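Long-range contact in acetolactate synthase isozyme 1 large subunit (Escherichia coli, PDB 6LPI), which belongs to the thiamine diphosphate-dependent enzyme family and binds thiamine diphosphate, a magnesium ion and FAD: residues I304-D309 and V321-D326. Residues are numbered along the deposited sequence; the frame is centred on the assembly and turned at random.
With FAD (flavin-adenine dinucleotide), chain I.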
loop_
_atom_site.group_PDB
_atom_site.type_symbol
_atom_site.label_atom_id
_atom_site.label_comp_id
_atom_site.label_asym_id
_atom_site.label_seq_id
_atom_site.Cartn_x
_atom_site.Cartn_y
_atom_site.Cartn_z
ATOM N N ILE B 304 13.246 12.229 14.520
ATOM C CA ILE B 304 13.454 10.821 14.803
ATOM C C ILE B 304 12.602 10.043 13.808
ATOM O O ILE B 304 11.443 10.392 13.546
ATOM C CB ILE B 304 13.077 10.465 16.253
ATOM C CG1 ILE B 304 13.478 11.586 17.204
ATOM C CG2 ILE B 304 13.725 9.162 16.665
ATOM C CD1 ILE B 304 12.948 11.387 18.613
ATOM N N HIS B 305 13.183 8.993 13.247
ATOM C CA HIS B 305 12.540 8.258 12.177
ATOM C C HIS B 305 12.766 6.776 12.446
ATOM O O HIS B 305 13.915 6.316 12.434
ATOM C CB HIS B 305 13.122 8.703 10.823
ATOM C CG HIS B 305 12.362 8.200 9.631
ATOM N ND1 HIS B 305 12.885 8.213 8.356
ATOM C CD2 HIS B 305 11.116 7.684 9.516
ATOM C CE1 HIS B 305 12.003 7.716 7.509
ATOM N NE2 HIS B 305 10.918 7.395 8.187
ATOM N N VAL B 306 11.679 6.025 12.631
ATOM C CA VAL B 306 11.719 4.577 12.864
ATOM C C VAL B 306 10.986 3.899 11.725
ATOM O O VAL B 306 9.771 4.078 11.570
ATOM C CB VAL B 306 11.077 4.163 14.201
ATOM C CG1 VAL B 306 11.354 2.691 14.476
ATOM C CG2 VAL B 306 11.631 4.990 15.340
ATOM N N ASP B 307 11.703 3.058 10.984
ATOM C CA ASP B 307 11.136 2.441 9.801
ATOM C C ASP B 307 11.788 1.074 9.602
ATOM O O ASP B 307 12.991 0.908 9.841
ATOM C CB ASP B 307 11.363 3.352 8.587
ATOM C CG ASP B 307 10.369 3.106 7.490
ATOM O OD1 ASP B 307 9.486 3.984 7.309
ATOM O OD2 ASP B 307 10.464 2.046 6.828
ATOM N N ILE B 308 10.994 0.099 9.154
ATOM C CA ILE B 308 11.499 -1.267 9.048
ATOM C C ILE B 308 12.385 -1.423 7.824
ATOM O O ILE B 308 13.156 -2.394 7.749
ATOM C CB ILE B 308 10.345 -2.284 8.969
ATOM C CG1 ILE B 308 10.834 -3.729 9.200
ATOM C CG2 ILE B 308 9.646 -2.184 7.613
ATOM C CD1 ILE B 308 10.668 -4.253 10.596
ATOM N N ASP B 309 12.302 -0.475 6.884
ATOM C CA ASP B 309 13.075 -0.485 5.648
ATOM C C ASP B 309 14.254 0.498 5.752
ATOM O O ASP B 309 14.057 1.717 5.858
ATOM C CB ASP B 309 12.148 -0.160 4.471
ATOM C CG ASP B 309 12.870 -0.080 3.137
ATOM O OD1 ASP B 309 14.084 -0.362 3.064
ATOM O OD2 ASP B 309 12.197 0.245 2.138
ATOM N N VAL B 321 17.947 10.843 14.664
ATOM C CA VAL B 321 18.017 9.490 15.187
ATOM C C VAL B 321 17.222 8.623 14.225
ATOM O O VAL B 321 16.049 8.904 13.957
ATOM C CB VAL B 321 17.461 9.392 16.616
ATOM C CG1 VAL B 321 17.251 7.931 17.023
ATOM C CG2 VAL B 321 18.377 10.103 17.565
ATOM N N ALA B 322 17.868 7.591 13.693
ATOM C CA ALA B 322 17.274 6.683 12.725
ATOM C C ALA B 322 17.367 5.274 13.285
ATOM O O ALA B 322 18.461 4.799 13.610
ATOM C CB ALA B 322 17.986 6.775 11.376
ATOM N N ILE B 323 16.226 4.612 13.394
ATOM C CA ILE B 323 16.145 3.231 13.838
ATOM C C ILE B 323 15.538 2.436 12.705
ATOM O O ILE B 323 14.466 2.795 12.204
ATOM C CB ILE B 323 15.243 3.089 15.072
ATOM C CG1 ILE B 323 15.802 3.888 16.235
ATOM C CG2 ILE B 323 15.041 1.610 15.441
ATOM C CD1 ILE B 323 16.584 3.095 17.100
ATOM N N GLN B 324 16.190 1.348 12.326
ATOM C CA GLN B 324 15.603 0.431 11.359
ATOM C C GLN B 324 15.050 -0.697 12.202
ATOM O O GLN B 324 15.792 -1.576 12.648
ATOM C CB GLN B 324 16.602 -0.093 10.347
ATOM C CG GLN B 324 15.943 -1.103 9.471
ATOM C CD GLN B 324 16.913 -2.027 8.833
ATOM O OE1 GLN B 324 18.113 -1.953 9.094
ATOM N NE2 GLN B 324 16.413 -2.901 7.967
ATOM N N ALA B 325 13.744 -0.690 12.408
ATOM C CA ALA B 325 13.152 -1.690 13.276
ATOM C C ALA B 325 11.650 -1.710 13.068
ATOM O O ALA B 325 11.085 -0.883 12.347
ATOM C CB ALA B 325 13.470 -1.387 14.737
ATOM N N ASP B 326 11.019 -2.703 13.684
ATOM C CA ASP B 326 9.574 -2.720 13.813
ATOM C C ASP B 326 9.121 -1.734 14.892
ATOM O O ASP B 326 9.708 -1.677 15.974
ATOM C CB ASP B 326 9.112 -4.129 14.143
ATOM C CG ASP B 326 7.710 -4.153 14.648
ATOM O OD1 ASP B 326 6.786 -4.317 13.822
ATOM O OD2 ASP B 326 7.539 -3.994 15.873
HETATM P PA FAD I . 2.995 4.070 3.540
HETATM O O1A FAD I . 1.617 3.717 3.947
HETATM O O2A FAD I . 3.475 3.546 2.212
HETATM O O5B FAD I . 3.829 3.524 4.766
HETATM C C5B FAD I . 4.796 2.466 4.610
HETATM C C4B FAD I . 6.002 2.838 5.428
HETATM O O4B FAD I . 5.935 2.217 6.739
HETATM C C3B FAD I . 7.334 2.395 4.831
HETATM O O3B FAD I . 8.311 3.401 5.103
HETATM C C2B FAD I . 7.567 1.059 5.547
HETATM O O2B FAD I . 8.918 0.623 5.561
HETATM C C1B FAD I . 7.104 1.447 6.944
HETATM N N9A FAD I . 6.785 0.336 7.825
HETATM C C8A FAD I . 5.925 -0.703 7.588
HETATM N N7A FAD I . 5.823 -1.551 8.587
HETATM C C5A FAD I . 6.677 -1.031 9.548
HETATM C C6A FAD I . 7.032 -1.464 10.842
HETATM N N6A FAD I . 6.547 -2.567 11.417
HETATM N N1A FAD I . 7.926 -0.719 11.529
HETATM C C2A FAD I . 8.422 0.382 10.959
HETATM N N3A FAD I . 8.158 0.891 9.754
HETATM C C4A FAD I . 7.277 0.131 9.091
HETATM N N1 FAD I . -1.351 11.444 2.012
HETATM C C2 FAD I . -1.207 12.348 3.021
HETATM O O2 FAD I . -0.509 12.103 3.996
HETATM N N3 FAD I . -1.865 13.564 2.962
HETATM C C4 FAD I . -2.694 13.986 1.944
HETATM O O4 FAD I . -3.229 15.091 2.005
HETATM C C4X FAD I . -2.835 13.019 0.866
HETATM N N5 FAD I . -3.608 13.329 -0.153
HETATM C C5X FAD I . -3.750 12.391 -1.169
HETATM C C6 FAD I . -4.573 12.691 -2.256
HETATM C C7 FAD I . -4.755 11.773 -3.290
HETATM C C7M FAD I . -5.635 12.130 -4.457
HETATM C C8 FAD I . -4.096 10.533 -3.243
HETATM C C8M FAD I . -4.259 9.526 -4.356
HETATM C C9 FAD I . -3.274 10.233 -2.160
HETATM C C9A FAD I . -3.089 11.151 -1.133
HETATM N N10 FAD I . -2.264 10.870 -0.023
HETATM C C10 FAD I . -2.117 11.776 0.993
HETATM C "C1'" FAD I . -1.555 9.595 0.083
HETATM C "C2'" FAD I . -0.104 9.691 -0.363
HETATM O "O2'" FAD I . -0.015 9.566 -1.782
HETATM C "C3'" FAD I . 0.697 8.557 0.275
HETATM O "O3'" FAD I . 0.108 7.306 -0.065
HETATM C "C4'" FAD I . 0.807 8.639 1.794
HETATM O "O4'" FAD I . 0.936 10.005 2.169
HETATM C "C5'" FAD I . 1.982 7.854 2.326
HETATM O "O5'" FAD I . 1.779 7.594 3.726
HETATM P P FAD I . 2.799 6.739 4.529
HETATM O O1P FAD I . 4.043 7.587 4.800
HETATM O O2P FAD I . 2.163 6.178 5.586
HETATM O O3P FAD I . 3.171 5.646 3.490
#
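The carbonyl oxygen of Ile323 is gripped twice by the adjoining strand: Asp307 N donates a hydrogen bond of 3.0 Å to Ile323 O, and the CA-H of Val306 leans on the same oxygen. The two parallel strands, whose axes differ in direction by only 7°, repeat this scheme two residues earlier, where His305 N binds Val321 O, and His305 O accepts from Ile323 N. Farther along, Ala325 N reaches Asp307 O at 3.1 Å, from well above the carbonyl plane, and the amide of Gln324, carried out on an extended chain, adds a weak bond from NE2 to Ile308 O, while its OE1 turns to Arg310.

The carboxyl ends of the strands then meet FAD, as parallel sheets of the Rossmann type commonly bind dinucleotides. Asp307 directs OD1 to O3B of the FAD ribose at 2.6 Å and OD2 to O2B, in a bond modelled so short that its length is doubtful. Backbone N of Asp309 meets the anti lone pair of OD2, an Asx turn that steadies the carboxylate. Asp326 accepts from the adenine amino group, OD1 to FAD N6A 3.0 Å, so Asp307 holds the ribose and Asp326, in the loop after strand 321-324, the base. Ile308 lies between them, its CG2 against ribose and adenine and its CD1 on the CB of Asp326 (3.9 Å).

Ile304 with Val321 and Val306 with Ile323 lie side by side on one sheet face. Helix 198-210 packs on Ile304, Val321 and Ile323, and Val330 of helix 327-334, N-capped by Asp326, touches Val306 and Ile323. In this six-stranded Rossmann-like sheet, strand 302-307 runs between strand 278-282 and the outermost strand 321-324.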